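Local coordinates for apicoplast TIC22, putative (Plasmodium falciparum 3D7, PDB 4E6Z), which probably acts as an essential chaperone in the import of proteins into the apicoplast, at residues E94-D108 against Q162-Q174. Sequence-based numbering, arbitrary orientation.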
loop_
_atom_site.group_PDB
_atom_site.type_symbol
_atom_site.label_atom_id
_atom_site.label_comp_id
_atom_site.label_asym_id
_atom_site.label_seq_id
_atom_site.Cartn_x
_atom_site.Cartn_y
_atom_site.Cartn_z
ATOM N N GLU A 94 12.850 17.910 -0.576
ATOM C CA GLU A 94 11.641 18.435 -1.195
ATOM C C GLU A 94 11.306 19.790 -0.584
ATOM O O GLU A 94 10.600 19.882 0.420
ATOM C CB GLU A 94 10.471 17.458 -1.071
ATOM C CG GLU A 94 10.553 16.288 -2.041
ATOM C CD GLU A 94 9.189 15.735 -2.409
ATOM O OE1 GLU A 94 9.018 15.293 -3.564
ATOM O OE2 GLU A 94 8.284 15.750 -1.547
ATOM N N ASN A 95 11.845 20.830 -1.213
ATOM C CA ASN A 95 11.740 22.214 -0.757
ATOM C C ASN A 95 10.667 22.488 0.292
ATOM O O ASN A 95 9.478 22.572 -0.022
ATOM C CB ASN A 95 11.552 23.136 -1.961
ATOM C CG ASN A 95 12.547 22.850 -3.067
ATOM O OD1 ASN A 95 13.714 22.561 -2.806
ATOM N ND2 ASN A 95 12.086 22.916 -4.310
ATOM N N GLU A 96 11.101 22.616 1.540
ATOM C CA GLU A 96 12.505 22.408 1.886
ATOM C C GLU A 96 12.633 21.465 3.074
ATOM O O GLU A 96 13.313 21.766 4.056
ATOM C CB GLU A 96 13.211 23.736 2.171
ATOM C CG GLU A 96 13.889 24.345 0.953
ATOM C CD GLU A 96 14.754 25.543 1.298
ATOM O OE1 GLU A 96 15.911 25.597 0.827
ATOM O OE2 GLU A 96 14.280 26.426 2.043
ATOM N N LYS A 97 11.968 20.320 2.970
ATOM C CA LYS A 97 11.999 19.310 4.015
ATOM C C LYS A 97 12.805 18.102 3.551
ATOM O O LYS A 97 13.113 17.966 2.366
ATOM C CB LYS A 97 10.576 18.876 4.372
ATOM C CG LYS A 97 9.487 19.664 3.654
ATOM C CD LYS A 97 8.132 18.982 3.791
ATOM C CE LYS A 97 7.046 19.733 3.037
ATOM N NZ LYS A 97 6.801 21.084 3.611
ATOM N N GLN A 98 13.149 17.229 4.491
ATOM C CA GLN A 98 13.828 15.984 4.161
ATOM C C GLN A 98 12.786 14.900 3.924
ATOM O O GLN A 98 12.054 14.530 4.837
ATOM C CB GLN A 98 14.766 15.573 5.295
ATOM C CG GLN A 98 15.873 16.572 5.583
ATOM C CD GLN A 98 16.708 16.176 6.784
ATOM O OE1 GLN A 98 17.698 15.457 6.655
ATOM N NE2 GLN A 98 16.307 16.640 7.962
ATOM N N VAL A 99 12.721 14.393 2.697
ATOM C CA VAL A 99 11.689 13.431 2.333
ATOM C C VAL A 99 12.229 12.044 2.001
ATOM O O VAL A 99 13.192 11.902 1.251
ATOM C CB VAL A 99 10.861 13.929 1.136
ATOM C CG1 VAL A 99 9.897 12.850 0.676
ATOM C CG2 VAL A 99 10.109 15.191 1.510
ATOM N N CYS A 100 11.593 11.024 2.568
ATOM C CA CYS A 100 11.851 9.646 2.176
ATOM C C CYS A 100 10.592 9.029 1.566
ATOM O O CYS A 100 9.477 9.358 1.961
ATOM C CB CYS A 100 12.365 8.817 3.359
ATOM S SG CYS A 100 14.082 9.205 3.838
ATOM N N TYR A 101 10.785 8.139 0.600
ATOM C CA TYR A 101 9.686 7.552 -0.157
ATOM C C TYR A 101 9.382 6.119 0.259
ATOM O O TYR A 101 10.274 5.279 0.340
ATOM C CB TYR A 101 10.000 7.606 -1.653
ATOM C CG TYR A 101 10.049 9.014 -2.193
ATOM C CD1 TYR A 101 8.889 9.662 -2.591
ATOM C CD2 TYR A 101 11.251 9.703 -2.291
ATOM C CE1 TYR A 101 8.924 10.955 -3.078
ATOM C CE2 TYR A 101 11.297 10.998 -2.779
ATOM C CZ TYR A 101 10.128 11.619 -3.169
ATOM O OH TYR A 101 10.159 12.903 -3.658
HETATM N N MSE A 102 8.111 5.849 0.524
HETATM C CA MSE A 102 7.666 4.506 0.859
HETATM C C MSE A 102 6.611 4.060 -0.147
HETATM O O MSE A 102 5.611 4.744 -0.345
HETATM C CB MSE A 102 7.082 4.492 2.265
HETATM C CG MSE A 102 8.011 5.069 3.302
HETATM SE SE MSE A 102 7.256 5.021 5.092
HETATM C CE MSE A 102 5.646 6.089 4.796
ATOM N N PHE A 103 6.844 2.924 -0.794
ATOM C CA PHE A 103 5.965 2.464 -1.865
ATOM C C PHE A 103 5.110 1.278 -1.429
ATOM O O PHE A 103 5.602 0.343 -0.796
ATOM C CB PHE A 103 6.782 2.087 -3.104
ATOM C CG PHE A 103 7.602 3.219 -3.660
ATOM C CD1 PHE A 103 7.095 4.030 -4.662
ATOM C CD2 PHE A 103 8.882 3.473 -3.177
ATOM C CE1 PHE A 103 7.843 5.076 -5.174
ATOM C CE2 PHE A 103 9.640 4.516 -3.689
ATOM C CZ PHE A 103 9.120 5.320 -4.692
ATOM N N LEU A 104 3.826 1.321 -1.767
ATOM C CA LEU A 104 2.937 0.196 -1.498
ATOM C C LEU A 104 3.117 -0.885 -2.557
ATOM O O LEU A 104 2.791 -2.050 -2.329
ATOM C CB LEU A 104 1.481 0.659 -1.425
ATOM C CG LEU A 104 1.075 1.249 -0.072
ATOM C CD1 LEU A 104 -0.126 2.175 -0.199
ATOM C CD2 LEU A 104 0.802 0.138 0.935
ATOM N N CYS A 105 3.648 -0.490 -3.713
ATOM C CA CYS A 105 3.915 -1.426 -4.805
ATOM C C CYS A 105 5.410 -1.511 -5.068
ATOM O O CYS A 105 6.054 -0.494 -5.327
ATOM C CB CYS A 105 3.176 -1.007 -6.080
ATOM S SG CYS A 105 3.550 -2.013 -7.539
ATOM N N PRO A 106 5.964 -2.733 -5.003
ATOM C CA PRO A 106 7.412 -2.955 -5.097
ATOM C C PRO A 106 7.958 -2.571 -6.467
ATOM O O PRO A 106 9.138 -2.253 -6.588
ATOM C CB PRO A 106 7.545 -4.467 -4.884
ATOM C CG PRO A 106 6.216 -5.020 -5.329
ATOM C CD PRO A 106 5.214 -3.999 -4.898
ATOM N N TYR A 107 7.110 -2.604 -7.487
ATOM C CA TYR A 107 7.555 -2.284 -8.838
ATOM C C TYR A 107 7.672 -0.775 -9.041
ATOM O O TYR A 107 8.446 -0.319 -9.874
ATOM C CB TYR A 107 6.640 -2.936 -9.879
ATOM C CG TYR A 107 6.550 -4.436 -9.707
ATOM C CD1 TYR A 107 7.639 -5.253 -9.982
ATOM C CD2 TYR A 107 5.383 -5.034 -9.251
ATOM C CE1 TYR A 107 7.565 -6.626 -9.816
ATOM C CE2 TYR A 107 5.298 -6.404 -9.083
ATOM C CZ TYR A 107 6.391 -7.195 -9.368
ATOM O OH TYR A 107 6.308 -8.559 -9.200
ATOM N N ASP A 108 6.907 -0.005 -8.271
ATOM C CA ASP A 108 7.083 1.441 -8.246
ATOM C C ASP A 108 8.440 1.768 -7.612
ATOM O O ASP A 108 9.134 2.674 -8.058
ATOM C CB ASP A 108 5.964 2.116 -7.451
ATOM C CG ASP A 108 4.604 2.042 -8.149
ATOM O OD1 ASP A 108 4.518 1.523 -9.283
ATOM O OD2 ASP A 108 3.615 2.517 -7.550
ATOM N N GLN A 162 15.381 19.167 9.396
ATOM C CA GLN A 162 15.502 18.541 10.707
ATOM C C GLN A 162 14.869 17.150 10.722
ATOM O O GLN A 162 15.570 16.140 10.797
ATOM C CB GLN A 162 14.861 19.422 11.783
ATOM C CG GLN A 162 15.079 18.926 13.201
ATOM C CD GLN A 162 16.535 18.987 13.618
ATOM O OE1 GLN A 162 17.021 18.124 14.347
ATOM N NE2 GLN A 162 17.241 20.011 13.151
ATOM N N ASN A 163 13.541 17.103 10.651
ATOM C CA ASN A 163 12.817 15.836 10.663
ATOM C C ASN A 163 12.462 15.334 9.269
ATOM O O ASN A 163 12.172 16.119 8.366
ATOM C CB ASN A 163 11.554 15.940 11.521
ATOM C CG ASN A 163 11.845 15.810 13.002
ATOM O OD1 ASN A 163 12.875 15.264 13.399
ATOM N ND2 ASN A 163 10.931 16.306 13.830
ATOM N N ILE A 164 12.487 14.016 9.107
ATOM C CA ILE A 164 12.209 13.391 7.822
ATOM C C ILE A 164 10.714 13.231 7.581
ATOM O O ILE A 164 9.991 12.709 8.427
ATOM C CB ILE A 164 12.873 12.005 7.718
ATOM C CG1 ILE A 164 14.396 12.136 7.799
ATOM C CG2 ILE A 164 12.451 11.306 6.432
ATOM C CD1 ILE A 164 15.125 10.809 7.761
ATOM N N TYR A 165 10.257 13.687 6.421
ATOM C CA TYR A 165 8.878 13.469 6.010
ATOM C C TYR A 165 8.754 12.159 5.235
ATOM O O TYR A 165 9.223 12.045 4.103
ATOM C CB TYR A 165 8.365 14.643 5.171
ATOM C CG TYR A 165 6.973 14.429 4.617
ATOM C CD1 TYR A 165 5.875 14.345 5.461
ATOM C CD2 TYR A 165 6.758 14.313 3.250
ATOM C CE1 TYR A 165 4.602 14.148 4.961
ATOM C CE2 TYR A 165 5.488 14.117 2.740
ATOM C CZ TYR A 165 4.413 14.034 3.600
ATOM O OH TYR A 165 3.146 13.838 3.097
ATOM N N TRP A 166 8.128 11.170 5.862
ATOM C CA TRP A 166 7.928 9.868 5.241
ATOM C C TRP A 166 6.698 9.886 4.341
ATOM O O TRP A 166 5.568 9.932 4.822
ATOM C CB TRP A 166 7.791 8.790 6.318
ATOM C CG TRP A 166 8.998 8.696 7.195
ATOM C CD1 TRP A 166 9.198 9.324 8.396
ATOM C CD2 TRP A 166 10.183 7.939 6.936
ATOM N NE1 TRP A 166 10.433 8.994 8.900
ATOM C CE2 TRP A 166 11.060 8.146 8.021
ATOM C CE3 TRP A 166 10.590 7.102 5.891
ATOM C CZ2 TRP A 166 12.315 7.549 8.092
ATOM C CZ3 TRP A 166 11.839 6.512 5.961
ATOM C CH2 TRP A 166 12.685 6.736 7.054
ATOM N N LYS A 167 6.929 9.853 3.031
ATOM C CA LYS A 167 5.855 9.964 2.047
ATOM C C LYS A 167 5.429 8.600 1.510
ATOM O O LYS A 167 6.219 7.889 0.891
ATOM C CB LYS A 167 6.292 10.871 0.896
ATOM C CG LYS A 167 5.284 11.002 -0.224
ATOM C CD LYS A 167 5.860 11.808 -1.381
ATOM C CE LYS A 167 6.020 13.273 -1.014
ATOM N NZ LYS A 167 4.705 13.934 -0.784
ATOM N N LEU A 168 4.171 8.245 1.750
ATOM C CA LEU A 168 3.632 6.972 1.285
ATOM C C LEU A 168 3.118 7.105 -0.147
ATOM O O LEU A 168 2.341 8.009 -0.452
ATOM C CB LEU A 168 2.512 6.501 2.219
ATOM C CG LEU A 168 1.859 5.138 1.959
ATOM C CD1 LEU A 168 2.850 4.002 2.147
ATOM C CD2 LEU A 168 0.654 4.949 2.871
ATOM N N ILE A 169 3.554 6.204 -1.020
ATOM C CA ILE A 169 3.137 6.217 -2.420
ATOM C C ILE A 169 2.265 5.013 -2.779
ATOM O O ILE A 169 2.757 3.884 -2.844
ATOM C CB ILE A 169 4.356 6.205 -3.362
ATOM C CG1 ILE A 169 5.389 7.245 -2.924
ATOM C CG2 ILE A 169 3.913 6.434 -4.803
ATOM C CD1 ILE A 169 4.857 8.657 -2.911
ATOM N N SER A 170 0.979 5.254 -3.029
ATOM C CA SER A 170 0.082 4.186 -3.460
ATOM C C SER A 170 0.541 3.598 -4.787
ATOM O O SER A 170 1.248 4.249 -5.546
ATOM C CB SER A 170 -1.361 4.692 -3.592
ATOM O OG SER A 170 -1.948 4.922 -2.326
ATOM N N SER A 171 0.141 2.360 -5.057
ATOM C CA SER A 171 0.447 1.718 -6.327
ATOM C C SER A 171 0.025 2.604 -7.488
ATOM O O SER A 171 -1.134 3.012 -7.581
ATOM C CB SER A 171 -0.259 0.365 -6.430
ATOM O OG SER A 171 -0.087 -0.203 -7.718
ATOM N N LYS A 172 0.970 2.903 -8.371
ATOM C CA LYS A 172 0.691 3.756 -9.520
ATOM C C LYS A 172 -0.446 3.170 -10.358
ATOM O O LYS A 172 -1.318 3.893 -10.829
ATOM C CB LYS A 172 1.948 3.917 -10.372
ATOM C CG LYS A 172 1.796 4.861 -11.548
ATOM C CD LYS A 172 2.982 4.743 -12.494
ATOM C CE LYS A 172 2.941 5.811 -13.572
ATOM N NZ LYS A 172 3.145 7.180 -13.013
ATOM N N ARG A 173 -0.426 1.853 -10.528
ATOM C CA ARG A 173 -1.406 1.159 -11.354
ATOM C C ARG A 173 -2.800 1.122 -10.706
ATOM O O ARG A 173 -3.812 1.141 -11.399
ATOM C CB ARG A 173 -0.915 -0.260 -11.660
ATOM C CG ARG A 173 -1.841 -1.063 -12.554
ATOM C CD ARG A 173 -1.336 -2.487 -12.740
ATOM N NE ARG A 173 -1.239 -3.204 -11.472
ATOM C CZ ARG A 173 -1.116 -4.524 -11.363
ATOM N NH1 ARG A 173 -1.083 -5.281 -12.451
ATOM N NH2 ARG A 173 -1.033 -5.086 -10.164
ATOM N N GLN A 174 -2.850 1.065 -9.379
ATOM C CA GLN A 174 -4.128 1.042 -8.677
ATOM C C GLN A 174 -4.763 2.431 -8.606
ATOM O O GLN A 174 -5.987 2.558 -8.627
ATOM C CB GLN A 174 -3.983 0.440 -7.275
ATOM C CG GLN A 174 -3.434 -0.982 -7.264
ATOM C CD GLN A 174 -4.169 -1.909 -8.220
ATOM O OE1 GLN A 174 -5.394 -1.853 -8.346
ATOM N NE2 GLN A 174 -3.421 -2.768 -8.900
HETATM O O HOH W 1 3.737 2.229 -4.656
HETATM O O HOH W 2 2.094 0.549 -10.123
#
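Strands 97-103 and 164-169 pair in parallel, from Val-99 beside Tyr-165 to Phe-103 beside Ile-169, in a three-stranded mixed sheet whose middle strand, 97-103, also has 92-94 antiparallel to it; each runs through a two-residue link into a helix. Amides of Tyr-165, Lys-167 and Ile-169 alternate with those of Cys-100, Met-102 and Leu-104 as donors; Lys-167 N reaches Cys-100 O at 2.8 Å, nearly straight at 171°. On the face carrying Cys-100 and Met-102, the Trp-166 indole takes a Cys sulfur-aromatic contact, Cys-100 SG lying obliquely 4.5 Å from the centroid of its six-membered ring, and a Met-aromatic contact, also oblique, from the more distant selenium of selenomethionine Met-102. With chi3 at -59°, the Met-102 chain bends to bring CE within 3.8 Å of Trp-166 CB. The long connection, which also gives strand 129-134 to a separate two-stranded sheet, returns through helix 135-150, packed on Met-102, Trp-166 and Leu-168: an elaborated beta-alpha-beta crossover in this member of the Tic22-like family. On the other face, Lys-167 runs alongside Tyr-101, its CD 3.6 Å from Tyr-101 CE1, and Ile-169 CB meets Phe-103 CD1 at 3.7 Å. The Tyr-101 hydroxyl donates to Glu-94 OE1 from above the carboxylate plane. Beyond the strands, Asp-108 OD2 accepts Lys-172 N through its syn lone pair at 2.8 Å, joining the first turns of both helices. One water donates to Asp-108 OD2 and Ile-169 O and accepts from Cys-105 N.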